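Local coordinates for protein DYNE8 (Micromonospora chersina, PDB 4AMM) that forms the acyltransferase domain of an iterative enediyne polyketide synthase of dynemicin biosynthesis, and probably loads acyl units for chain building, at residues 1-5 with 374-379; 51-57 with 87-93; 95-99 with 385-390; 100-104 with 181-185; 345-351 with 364-370. One frame throughout, in Å; residues are numbered along the deposited sequence.

How the contacts relate
The five contacts run through one acyltransferase chain, from its antiparallel sheet, probably part of the linker before the core, to its parallel core sheet. Contacts 1 and 2 share the antiparallel sheet, with centres about 15 Å apart. Helix 376-387 serves contact 1 with its start and contact 3 with its end, and it packs between the two sheets. Contacts 2 and 3 touch, centres about 9 Å apart. Contacts 4 and 5 meet through the parallel strands 99-103 and 344-347, centres about 10 Å apart. Contact 1 brings the first residues to a helix late in the chain. Contact 3 crosses it along the chain, and contacts 4 and 5 are nested inside both.

Contact 1: residues 1-5 with 374-379; sequences PDHEL and SAAGMA
D2 and H3 meet S374 and A375 in the turn before helix 376-387, and A376, its first residue. S374 forms a capping bond there. This joins the beginning of the chain to the helix that packs on the antiparallel sheet of strand 4-10. The D2 carboxylate grips the turn before the helix with both oxygens. OD2 of D2 takes the hydroxyl proton of S374 OG at 2.9 Å, on its syn lone pair. OD1 of D2 accepts from A375 N at 2.9 Å, also on the syn side but 22° out of the carboxylate plane. CG of D2 sits between the backbone N and the carbonyl carbon (chi1 59°), which brings the carboxylate up to the turn. S374 OG works in both directions, because it also accepts from A376 N at 3.1 Å. A negative carboxylate at this helix start would probably interact favourably with the helix dipole.

A376 lies over one face of the H3 imidazole in a CH-pi contact, its CB 3.9 Å from the ring centroid and offset toward the rim. H3 ND1 is buried here and has no polar partner.

Among the apolar contacts, A379 CB meets H3 CB at 4.0 Å. E4 turns away from the helix, and its carboxylate forms a salt bridge with R401. L5 CD1 comes to 3.7 Å from A379 O, and the side chain goes on to T382 and A383. At the outer end, P1 CB rests against A375 CB at 3.6 Å.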
# COMPACT_ATOMS: atom_id res chain seq x y z
N PRO A 1 -20.65 -2.62 -9.82
CA PRO A 1 -19.20 -2.90 -9.77
C PRO A 1 -18.84 -4.25 -10.46
O PRO A 1 -19.70 -5.15 -10.52
CB PRO A 1 -18.87 -2.93 -8.26
CG PRO A 1 -20.18 -3.09 -7.56
CD PRO A 1 -21.27 -2.59 -8.48
N ASP A 2 -17.61 -4.38 -11.00
CA ASP A 2 -17.10 -5.62 -11.62
C ASP A 2 -16.71 -6.74 -10.64
O ASP A 2 -16.59 -7.90 -11.01
CB ASP A 2 -15.95 -5.34 -12.61
CG ASP A 2 -14.72 -4.63 -11.95
OD1 ASP A 2 -14.80 -4.18 -10.78
OD2 ASP A 2 -13.67 -4.52 -12.65
N HIS A 3 -16.54 -6.39 -9.36
CA HIS A 3 -16.39 -7.42 -8.36
C HIS A 3 -17.46 -7.09 -7.33
O HIS A 3 -17.77 -5.90 -7.05
CB HIS A 3 -15.03 -7.41 -7.64
CG HIS A 3 -13.91 -7.98 -8.44
ND1 HIS A 3 -13.46 -7.36 -9.58
CD2 HIS A 3 -13.19 -9.10 -8.30
CE1 HIS A 3 -12.50 -8.09 -10.12
NE2 HIS A 3 -12.30 -9.15 -9.35
N GLU A 4 -18.02 -8.15 -6.80
CA GLU A 4 -18.98 -8.07 -5.72
C GLU A 4 -18.28 -8.47 -4.44
O GLU A 4 -17.35 -9.29 -4.44
CB GLU A 4 -20.16 -8.99 -6.03
CG GLU A 4 -21.28 -8.73 -5.05
CD GLU A 4 -21.69 -7.22 -5.11
OE1 GLU A 4 -22.43 -6.80 -6.03
OE2 GLU A 4 -21.15 -6.45 -4.27
N LEU A 5 -18.76 -7.95 -3.30
CA LEU A 5 -18.26 -8.31 -1.99
C LEU A 5 -19.24 -9.17 -1.27
O LEU A 5 -20.39 -8.73 -1.05
CB LEU A 5 -18.08 -7.00 -1.19
CG LEU A 5 -17.72 -7.19 0.30
CD1 LEU A 5 -16.38 -7.93 0.48
CD2 LEU A 5 -17.66 -5.75 0.92
N SER A 374 -11.75 -0.06 -11.81
CA SER A 374 -12.18 -1.37 -11.36
C SER A 374 -12.45 -1.31 -9.85
O SER A 374 -11.66 -0.70 -9.11
CB SER A 374 -11.14 -2.45 -11.72
OG SER A 374 -11.42 -3.70 -11.07
N ALA A 375 -13.58 -1.91 -9.42
CA ALA A 375 -13.90 -2.08 -8.00
C ALA A 375 -13.18 -3.26 -7.35
O ALA A 375 -13.45 -3.59 -6.16
CB ALA A 375 -15.40 -2.26 -7.84
N ALA A 376 -12.30 -3.92 -8.08
CA ALA A 376 -11.55 -5.08 -7.59
C ALA A 376 -10.92 -4.75 -6.24
O ALA A 376 -11.11 -5.52 -5.27
CB ALA A 376 -10.45 -5.48 -8.63
N GLY A 377 -10.18 -3.65 -6.16
CA GLY A 377 -9.44 -3.33 -4.93
C GLY A 377 -10.37 -2.95 -3.79
O GLY A 377 -10.12 -3.40 -2.69
N MET A 378 -11.39 -2.11 -4.06
CA MET A 378 -12.28 -1.71 -2.99
C MET A 378 -12.97 -2.96 -2.48
O MET A 378 -13.05 -3.09 -1.28
CB MET A 378 -13.25 -0.57 -3.31
CG MET A 378 -12.58 0.66 -3.93
SD MET A 378 -11.40 1.64 -2.99
CE MET A 378 -12.57 1.87 -1.67
N ALA A 379 -13.37 -3.90 -3.32
CA ALA A 379 -13.98 -5.12 -2.78
C ALA A 379 -13.02 -5.96 -2.04
O ALA A 379 -13.34 -6.40 -0.90
CB ALA A 379 -14.61 -5.98 -3.89

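Contact 2: residues 51-57 with 87-93; sequences PARFAAA and RGLFLVV
V92 O is gripped by two donors, R53 N and water 1. The R53 N bond is 2.9 Å long and nearly straight at 172°, though the donor is tilted 21° from the carbonyl plane. Water 1 donates to V92 O at 2.9 Å and to P51 O, so it bridges the two segments just beyond the last strand pair. V92 N returns a bond to R53 O, which closes the first hydrogen-bonded pair. A55 and F90 form the second such pair, with bonds in both directions. A57 N bonds to G88 O.

F54, A56, L89 and L91 share one face of the sheet. There CD1 of L89 touches CE2 of F54 at 3.6 Å, the two side chains crossing at a slant. L91 CD2 leans back over the neighbouring strand to 3.5 Å from R53 O. CG of L91 is anti to the backbone N (chi1 172°), and the second torsion then directs CD2 to that oxygen. Helices 13-27 and 61-76 cover this face.

R53, A55, F90 and V92 lie on the other face, against helix 376-387. The A55 carbonyl oxygen comes to the edge of the F90 ring, 4.0 Å from F90 CD2. The extended R53 chain carries its guanidinium to a salt bridge with D392, hydrogen bonds to the carbonyls of V391 and F386, and a cation-pi contact with F386.

G88, with positive phi, faces D84 together with L89 in a G1 beta bulge. This four-stranded antiparallel sheet with helices on both faces is probably the linker subdomain before the acyltransferase core, as in related synthases.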
# COMPACT_ATOMS: atom_id res chain seq x y z
N PRO A 51 -18.64 -13.16 15.29
CA PRO A 51 -17.42 -13.77 15.82
C PRO A 51 -16.50 -14.41 14.77
O PRO A 51 -15.33 -13.99 14.73
CB PRO A 51 -17.99 -14.79 16.88
CG PRO A 51 -19.37 -14.13 17.29
CD PRO A 51 -19.89 -13.58 15.98
N ALA A 52 -17.04 -15.30 13.97
CA ALA A 52 -16.30 -16.07 12.93
C ALA A 52 -16.79 -15.48 11.59
O ALA A 52 -17.97 -15.32 11.33
CB ALA A 52 -16.69 -17.57 13.01
N ARG A 53 -15.78 -15.13 10.75
CA ARG A 53 -16.08 -14.32 9.53
C ARG A 53 -15.49 -14.89 8.24
O ARG A 53 -14.37 -15.42 8.24
CB ARG A 53 -15.52 -12.92 9.75
CG ARG A 53 -16.11 -12.14 10.94
CD ARG A 53 -15.61 -10.72 11.02
NE ARG A 53 -16.30 -10.02 12.13
CZ ARG A 53 -16.34 -8.68 12.25
NH1 ARG A 53 -15.75 -7.85 11.36
NH2 ARG A 53 -16.96 -8.16 13.37
N PHE A 54 -16.24 -14.69 7.21
CA PHE A 54 -15.85 -15.02 5.82
C PHE A 54 -16.05 -13.78 5.05
O PHE A 54 -17.10 -13.10 5.14
CB PHE A 54 -16.73 -16.14 5.26
CG PHE A 54 -16.64 -16.35 3.78
CD1 PHE A 54 -17.46 -15.64 2.97
CD2 PHE A 54 -15.74 -17.28 3.29
CE1 PHE A 54 -17.42 -15.80 1.58
CE2 PHE A 54 -15.69 -17.46 1.89
CZ PHE A 54 -16.51 -16.73 1.07
N ALA A 55 -15.14 -13.44 4.09
CA ALA A 55 -15.42 -12.40 3.12
C ALA A 55 -14.66 -12.72 1.83
O ALA A 55 -13.47 -13.10 1.95
CB ALA A 55 -14.93 -11.01 3.64
N ALA A 56 -15.27 -12.47 0.69
CA ALA A 56 -14.59 -12.71 -0.59
C ALA A 56 -15.03 -11.67 -1.53
O ALA A 56 -16.20 -11.27 -1.63
CB ALA A 56 -14.99 -14.09 -1.10
N ALA A 57 -14.08 -11.26 -2.38
CA ALA A 57 -14.39 -10.43 -3.52
C ALA A 57 -14.49 -11.37 -4.74
O ALA A 57 -13.52 -12.10 -4.99
CB ALA A 57 -13.28 -9.43 -3.73
N ARG A 87 -6.23 -13.61 -4.13
CA ARG A 87 -7.49 -14.13 -4.59
C ARG A 87 -8.71 -13.41 -3.94
O ARG A 87 -9.82 -13.85 -4.15
CB ARG A 87 -7.56 -15.63 -4.45
CG ARG A 87 -6.45 -16.38 -5.30
CD ARG A 87 -6.84 -16.42 -6.74
NE ARG A 87 -5.81 -17.05 -7.57
CZ ARG A 87 -4.79 -16.41 -8.13
NH1 ARG A 87 -4.53 -15.09 -7.98
NH2 ARG A 87 -3.94 -17.17 -8.89
N GLY A 88 -8.42 -12.46 -3.08
CA GLY A 88 -9.49 -11.68 -2.40
C GLY A 88 -10.38 -12.52 -1.47
O GLY A 88 -11.58 -12.25 -1.38
N LEU A 89 -9.78 -13.51 -0.80
CA LEU A 89 -10.52 -14.47 -0.01
C LEU A 89 -9.97 -14.48 1.35
O LEU A 89 -8.77 -14.63 1.55
CB LEU A 89 -10.35 -15.91 -0.61
CG LEU A 89 -10.85 -16.97 0.36
CD1 LEU A 89 -12.35 -16.78 0.70
CD2 LEU A 89 -10.58 -18.34 -0.31
N PHE A 90 -10.85 -14.24 2.37
CA PHE A 90 -10.37 -14.08 3.72
C PHE A 90 -11.32 -14.77 4.68
O PHE A 90 -12.55 -14.59 4.58
CB PHE A 90 -10.24 -12.63 4.11
CG PHE A 90 -9.43 -11.81 3.16
CD1 PHE A 90 -8.00 -11.72 3.31
CD2 PHE A 90 -10.01 -11.18 2.11
CE1 PHE A 90 -7.27 -10.98 2.41
CE2 PHE A 90 -9.30 -10.44 1.25
CZ PHE A 90 -7.91 -10.39 1.41
N LEU A 91 -10.78 -15.62 5.57
CA LEU A 91 -11.60 -16.39 6.55
C LEU A 91 -10.88 -16.33 7.85
O LEU A 91 -9.69 -16.71 7.93
CB LEU A 91 -11.74 -17.83 6.04
CG LEU A 91 -12.38 -18.85 6.96
CD1 LEU A 91 -11.75 -19.14 8.34
CD2 LEU A 91 -13.79 -18.73 7.15
N VAL A 92 -11.60 -15.92 8.91
CA VAL A 92 -10.94 -15.80 10.21
C VAL A 92 -11.90 -16.27 11.27
O VAL A 92 -13.00 -15.72 11.34
CB VAL A 92 -10.53 -14.32 10.48
CG1 VAL A 92 -9.90 -14.18 11.80
CG2 VAL A 92 -9.54 -13.82 9.44
N VAL A 93 -11.48 -17.30 12.02
CA VAL A 93 -12.22 -17.75 13.21
C VAL A 93 -11.32 -17.38 14.43
O VAL A 93 -10.14 -17.65 14.41
CB VAL A 93 -12.43 -19.28 13.15
CG1 VAL A 93 -13.14 -19.77 14.45
CG2 VAL A 93 -13.21 -19.65 11.95
O HOH W 1 -12.91 -13.98 13.62
O HOH W 2 -12.52 -14.46 -3.93

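Contact 3: residues 95-99 with 385-390; sequences GPLRV and LFAAGA
V99 meets A388, A390 and L385 where helix 376-387 ends in a Schellman motif. V99 begins a strand of the parallel core sheet, and the loop before it comes from the antiparallel sheet, so the contact sits where the two sheets are joined.

V99 points toward the helix end and divides its two methyls between different partners. CG2 is anti to the carbonyl carbon and reaches A388 CB at 3.6 Å. The same methyl touches A390 CB at 3.9 Å. CG1 is anti to the backbone N (chi1 177°) and meets L385 CD2 at 4.1 Å. The V99 and L385 side chains cross there at about a right angle. Both also pack on V346 of the neighbouring strand in the sheet.

L97 comes alongside only with its base, CB to A388 CB at 4.1 Å. The rest of its side chain goes to strands 81-84 and 89-92.

G389 has positive phi, and its N bonds back to F386 O while A390 N bonds back to L385 O. P96 follows a cis peptide bond and lies very close; a side chain at G389 would clash with P96 CB.

The A388 carbonyl is the direct polar link between the segments. It accepts from L97 N at 2.9 Å, with the donor tilted 23° from the carbonyl plane. Water 3 sits between the segments, 2.7 Å from L97 O and 3.2 Å from A388 O.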
# COMPACT_ATOMS: atom_id res chain seq x y z
N GLY A 95 -10.70 -14.12 15.42
CA GLY A 95 -10.09 -12.73 15.29
C GLY A 95 -10.61 -11.88 16.44
O GLY A 95 -11.36 -12.42 17.37
N PRO A 96 -10.38 -10.60 16.40
CA PRO A 96 -9.80 -9.83 15.29
C PRO A 96 -8.34 -10.06 15.16
O PRO A 96 -7.67 -10.55 16.11
CB PRO A 96 -10.10 -8.41 15.65
CG PRO A 96 -10.14 -8.43 17.21
CD PRO A 96 -10.91 -9.70 17.44
N LEU A 97 -7.82 -9.85 13.95
CA LEU A 97 -6.40 -9.82 13.70
C LEU A 97 -5.89 -8.38 13.77
O LEU A 97 -6.67 -7.46 13.90
CB LEU A 97 -6.13 -10.34 12.27
CG LEU A 97 -6.76 -11.66 12.01
CD1 LEU A 97 -6.25 -12.18 10.71
CD2 LEU A 97 -6.36 -12.67 13.01
N ARG A 98 -4.60 -8.20 13.74
CA ARG A 98 -3.98 -6.86 13.73
C ARG A 98 -3.84 -6.41 12.27
O ARG A 98 -3.22 -7.15 11.48
CB ARG A 98 -2.60 -6.93 14.32
CG ARG A 98 -2.69 -7.13 15.84
CD ARG A 98 -1.28 -7.28 16.49
NE ARG A 98 -0.55 -6.05 16.40
CZ ARG A 98 -0.64 -5.04 17.26
NH1 ARG A 98 -1.47 -5.13 18.31
NH2 ARG A 98 0.06 -3.93 17.11
N VAL A 99 -4.41 -5.24 11.95
CA VAL A 99 -4.37 -4.71 10.55
C VAL A 99 -3.59 -3.48 10.56
O VAL A 99 -3.82 -2.57 11.35
CB VAL A 99 -5.81 -4.46 10.02
CG1 VAL A 99 -5.71 -3.85 8.62
CG2 VAL A 99 -6.58 -5.78 9.92
N LEU A 385 -10.61 -6.08 5.47
CA LEU A 385 -10.90 -5.33 6.73
C LEU A 385 -12.00 -6.08 7.44
O LEU A 385 -11.95 -6.13 8.72
CB LEU A 385 -11.34 -3.97 6.34
CG LEU A 385 -10.21 -3.05 5.78
CD1 LEU A 385 -10.73 -1.78 5.22
CD2 LEU A 385 -9.23 -2.66 6.90
N PHE A 386 -13.04 -6.55 6.77
CA PHE A 386 -14.17 -7.18 7.48
C PHE A 386 -13.73 -8.48 8.08
O PHE A 386 -13.94 -8.75 9.28
CB PHE A 386 -15.38 -7.36 6.53
CG PHE A 386 -16.55 -8.04 7.20
CD1 PHE A 386 -17.46 -7.25 7.92
CD2 PHE A 386 -16.69 -9.40 7.15
CE1 PHE A 386 -18.53 -7.87 8.58
CE2 PHE A 386 -17.73 -10.03 7.82
CZ PHE A 386 -18.70 -9.23 8.52
N ALA A 387 -13.08 -9.38 7.35
CA ALA A 387 -12.75 -10.71 7.87
C ALA A 387 -11.78 -10.55 9.01
O ALA A 387 -11.87 -11.33 9.99
CB ALA A 387 -12.19 -11.60 6.76
N ALA A 388 -10.84 -9.63 8.95
CA ALA A 388 -9.85 -9.43 10.00
C ALA A 388 -10.43 -8.73 11.21
O ALA A 388 -9.73 -8.58 12.22
CB ALA A 388 -8.64 -8.64 9.44
N GLY A 389 -11.71 -8.29 11.13
CA GLY A 389 -12.34 -7.68 12.29
C GLY A 389 -11.95 -6.25 12.46
O GLY A 389 -12.28 -5.70 13.54
N ALA A 390 -11.36 -5.59 11.47
CA ALA A 390 -11.03 -4.15 11.61
C ALA A 390 -12.26 -3.26 11.30
O ALA A 390 -12.22 -2.09 11.68
CB ALA A 390 -9.86 -3.76 10.73
O HOH W 3 -8.70 -5.73 13.35

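Contact 4: residues 100-104 with 181-185; sequences GLLFP and AALSW
The F103 ring lies with one face against the backbone of helix 178-185. A181 C sits over the ring centre, 4.1 Å above the plane, and A182 N lies over the same face nearer the rim. The indole of W185 takes L101 CD1 over one face in a CH-pi contact, 3.6 Å from the centroid of the five-membered ring and 18° off its normal. A182 O lies at the indole's edge, in its plane. The F103 ring and the five-membered ring of W185 are set obliquely, with planes at 42°.

Around the F103 ring the contacts fall on different atoms. CD1 of F103 meets A181 CB at 3.5 Å. CD2 of F103 meets A182 CB at 3.7 Å. The far end of the ring, CZ of F103, touches W185 CB at 3.7 Å.

Strand 99-103 belongs to the parallel sheet of the acyltransferase core, and helix 178-185 packs on it. A GxSxG pattern runs into the start of that helix, consistent with the nucleophile elbow of this alpha/beta hydrolase-like fold, and F103 touches residues of that pattern. An alanine in place of F103 is likely to open a gap between strand and helix, with A181, A182 and the base of W185 losing their common partner.

CG of W185 is anti to the backbone N (chi1 168°), which swings the indole back toward L101. W185 also packs on A172 of strand 171-174. W185 NE1 lies 3.5 Å from L101 CD1, a contact of the indole face with a methyl, not a polar bond.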
# COMPACT_ATOMS: atom_id res chain seq x y z
N GLY A 100 -2.64 -3.36 9.58
CA GLY A 100 -1.86 -2.12 9.43
C GLY A 100 -2.21 -1.47 8.11
O GLY A 100 -2.60 -2.18 7.19
N LEU A 101 -2.04 -0.16 8.01
CA LEU A 101 -2.21 0.56 6.75
C LEU A 101 -0.91 0.90 6.06
O LEU A 101 0.08 1.23 6.67
CB LEU A 101 -3.00 1.85 6.94
CG LEU A 101 -4.31 1.72 7.74
CD1 LEU A 101 -4.94 3.10 7.83
CD2 LEU A 101 -5.24 0.77 7.02
N LEU A 102 -0.98 0.82 4.74
CA LEU A 102 0.16 1.28 3.84
C LEU A 102 -0.28 2.40 2.96
O LEU A 102 -1.26 2.25 2.23
CB LEU A 102 0.58 0.10 2.97
CG LEU A 102 0.94 -1.21 3.68
CD1 LEU A 102 1.19 -2.35 2.62
CD2 LEU A 102 2.15 -1.09 4.55
N PHE A 103 0.45 3.53 3.02
CA PHE A 103 0.09 4.66 2.17
C PHE A 103 1.18 4.84 1.08
O PHE A 103 2.36 5.09 1.42
CB PHE A 103 0.03 5.94 3.00
CG PHE A 103 -1.24 5.99 3.88
CD1 PHE A 103 -2.40 6.46 3.33
CD2 PHE A 103 -1.25 5.55 5.21
CE1 PHE A 103 -3.61 6.51 4.08
CE2 PHE A 103 -2.49 5.58 5.96
CZ PHE A 103 -3.63 6.07 5.40
N PRO A 104 0.79 4.66 -0.19
CA PRO A 104 1.80 4.64 -1.26
C PRO A 104 2.35 6.00 -1.57
O PRO A 104 1.77 7.09 -1.34
CB PRO A 104 1.01 4.11 -2.44
CG PRO A 104 -0.37 4.66 -2.22
CD PRO A 104 -0.58 4.50 -0.68
N ALA A 181 0.17 11.27 3.84
CA ALA A 181 -1.18 10.73 4.00
C ALA A 181 -1.21 9.97 5.33
O ALA A 181 -2.28 10.05 6.03
CB ALA A 181 -1.51 9.80 2.85
N ALA A 182 -0.17 9.24 5.72
CA ALA A 182 -0.16 8.54 6.99
C ALA A 182 -0.32 9.56 8.13
O ALA A 182 -1.08 9.27 9.11
CB ALA A 182 1.09 7.67 7.16
N LEU A 183 0.40 10.66 8.07
CA LEU A 183 0.28 11.69 9.14
C LEU A 183 -1.11 12.25 9.13
O LEU A 183 -1.63 12.54 10.22
CB LEU A 183 1.31 12.79 8.83
CG LEU A 183 2.72 12.36 9.20
CD1 LEU A 183 3.78 13.32 8.70
CD2 LEU A 183 2.95 12.20 10.75
N SER A 184 -1.76 12.44 7.99
CA SER A 184 -3.13 12.98 7.94
C SER A 184 -4.07 11.98 8.60
O SER A 184 -4.91 12.32 9.47
CB SER A 184 -3.58 13.34 6.52
OG SER A 184 -4.82 14.05 6.59
N TRP A 185 -3.93 10.71 8.25
CA TRP A 185 -4.74 9.67 8.90
C TRP A 185 -4.56 9.67 10.40
O TRP A 185 -5.57 9.44 11.15
CB TRP A 185 -4.32 8.27 8.31
CG TRP A 185 -4.88 7.06 9.09
CD1 TRP A 185 -6.13 6.51 8.98
CD2 TRP A 185 -4.19 6.37 10.14
NE1 TRP A 185 -6.29 5.53 9.96
CE2 TRP A 185 -5.10 5.37 10.61
CE3 TRP A 185 -2.88 6.42 10.66
CZ2 TRP A 185 -4.78 4.50 11.62
CZ3 TRP A 185 -2.55 5.47 11.65
CH2 TRP A 185 -3.50 4.54 12.11

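Contact 5: residues 345-351 with 364-370; sequences LVEVGPG and TAVSLDA
Strands 344-347 and 365-367 are the two parallel strands of a beta-alpha-beta crossover, joined through helix 353-360 at one side of the core sheet. L345 pairs with A365, V346 with V366 and E347 with S367. L345 N bonds to T364 O, V366 N to L345 O, E347 N to V366 O and L368 N to E347 O, so the bonds alternate from one strand to the other.

Past the strands the loops remain tied. A370 N reaches G349 O at 2.9 Å, but from well above the carbonyl plane. G351 N bonds to D369 OD1 at 2.9 Å, 40° out of the carboxylate plane. The S367 hydroxyl donates to G351 O at 2.6 Å. It also accepts from D369 N at 3.0 Å, which makes an ST turn. OG of S367 is anti to the backbone N (chi1 179°), and this puts it beside the loop of G351. An alanine at S367 would probably leave G351 O and D369 N without their shared partner and weaken the hold on G351, though its N-H bond to D369 would remain.

On the face of V346 and V366, V346 CG1 touches L368 CG at 3.8 Å, and helix 376-387 covers both valines. On the other face, the extended E347 side chain lies along S367, its OE1 3.5 Å from S367 CB. The E347 carboxylate takes backbone N-H groups of L354 and S355, near the start of helix 353-360. These two donors and the nearby helix start would probably favour the charged form of E347, whose carboxylate links the strand to the crossover helix.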
# COMPACT_ATOMS: atom_id res chain seq x y z
N LEU A 345 -2.01 -6.30 5.95
CA LEU A 345 -1.79 -4.89 5.64
C LEU A 345 -2.78 -4.50 4.57
O LEU A 345 -2.99 -5.27 3.60
CB LEU A 345 -0.36 -4.72 5.11
CG LEU A 345 0.67 -5.05 6.15
CD1 LEU A 345 2.01 -5.35 5.57
CD2 LEU A 345 0.76 -3.92 7.16
N VAL A 346 -3.37 -3.34 4.64
CA VAL A 346 -4.24 -2.83 3.62
C VAL A 346 -3.68 -1.54 3.09
O VAL A 346 -3.38 -0.59 3.86
CB VAL A 346 -5.69 -2.56 4.23
CG1 VAL A 346 -6.57 -1.91 3.14
CG2 VAL A 346 -6.26 -3.93 4.67
N GLU A 347 -3.43 -1.49 1.80
CA GLU A 347 -2.94 -0.26 1.14
C GLU A 347 -4.09 0.69 0.82
O GLU A 347 -5.13 0.28 0.27
CB GLU A 347 -2.14 -0.70 -0.11
CG GLU A 347 -1.53 0.47 -0.91
CD GLU A 347 -0.66 -0.01 -2.07
OE1 GLU A 347 -0.61 -1.23 -2.34
OE2 GLU A 347 0.09 0.81 -2.53
N VAL A 348 -3.87 1.95 1.22
CA VAL A 348 -4.93 3.02 1.12
C VAL A 348 -4.50 4.13 0.15
O VAL A 348 -3.87 5.12 0.51
CB VAL A 348 -5.09 3.62 2.53
CG1 VAL A 348 -6.29 4.62 2.62
CG2 VAL A 348 -5.35 2.53 3.58
N GLY A 349 -4.80 3.93 -1.12
CA GLY A 349 -4.23 4.87 -2.09
C GLY A 349 -4.45 4.16 -3.36
O GLY A 349 -5.04 3.05 -3.46
N PRO A 350 -4.03 4.86 -4.43
CA PRO A 350 -4.21 4.34 -5.76
C PRO A 350 -3.11 3.33 -6.05
O PRO A 350 -1.99 3.48 -5.59
CB PRO A 350 -4.01 5.61 -6.62
CG PRO A 350 -3.19 6.53 -5.85
CD PRO A 350 -3.35 6.17 -4.36
N GLY A 351 -3.49 2.34 -6.85
CA GLY A 351 -2.62 1.28 -7.33
C GLY A 351 -2.31 0.27 -6.23
O GLY A 351 -2.95 0.26 -5.18
N THR A 364 1.49 -10.26 4.22
CA THR A 364 0.18 -10.38 3.53
C THR A 364 -0.45 -9.01 3.36
O THR A 364 -0.59 -8.32 4.37
CB THR A 364 -0.78 -11.22 4.39
OG1 THR A 364 -0.24 -12.56 4.57
CG2 THR A 364 -2.21 -11.35 3.80
N ALA A 365 -0.73 -8.60 2.11
CA ALA A 365 -1.17 -7.24 1.87
C ALA A 365 -2.13 -7.22 0.70
O ALA A 365 -1.93 -7.96 -0.33
CB ALA A 365 0.06 -6.35 1.57
N VAL A 366 -3.09 -6.32 0.72
CA VAL A 366 -4.03 -6.11 -0.35
C VAL A 366 -4.32 -4.64 -0.49
O VAL A 366 -4.25 -3.92 0.55
CB VAL A 366 -5.30 -6.93 -0.06
CG1 VAL A 366 -5.94 -6.50 1.20
CG2 VAL A 366 -6.28 -6.88 -1.21
N SER A 367 -4.56 -4.10 -1.67
CA SER A 367 -4.77 -2.67 -1.83
C SER A 367 -6.24 -2.38 -2.07
O SER A 367 -6.92 -3.06 -2.88
CB SER A 367 -3.95 -2.18 -3.05
OG SER A 367 -4.19 -0.78 -3.19
N LEU A 368 -6.75 -1.33 -1.45
CA LEU A 368 -8.05 -0.79 -1.78
C LEU A 368 -8.08 -0.18 -3.16
O LEU A 368 -9.20 0.02 -3.67
CB LEU A 368 -8.40 0.32 -0.77
CG LEU A 368 -8.87 -0.21 0.57
CD1 LEU A 368 -8.82 0.90 1.60
CD2 LEU A 368 -10.33 -0.80 0.50
N ASP A 369 -6.93 0.22 -3.74
CA ASP A 369 -6.88 0.78 -5.11
C ASP A 369 -7.85 1.94 -5.27
O ASP A 369 -8.72 1.93 -6.11
CB ASP A 369 -7.02 -0.32 -6.14
CG ASP A 369 -6.59 0.13 -7.52
OD1 ASP A 369 -5.99 1.24 -7.69
OD2 ASP A 369 -6.84 -0.69 -8.45
N ALA A 370 -7.75 2.89 -4.34
CA ALA A 370 -8.70 4.02 -4.27
C ALA A 370 -8.60 4.91 -5.54
O ALA A 370 -7.51 5.24 -5.98
CB ALA A 370 -8.47 4.88 -3.03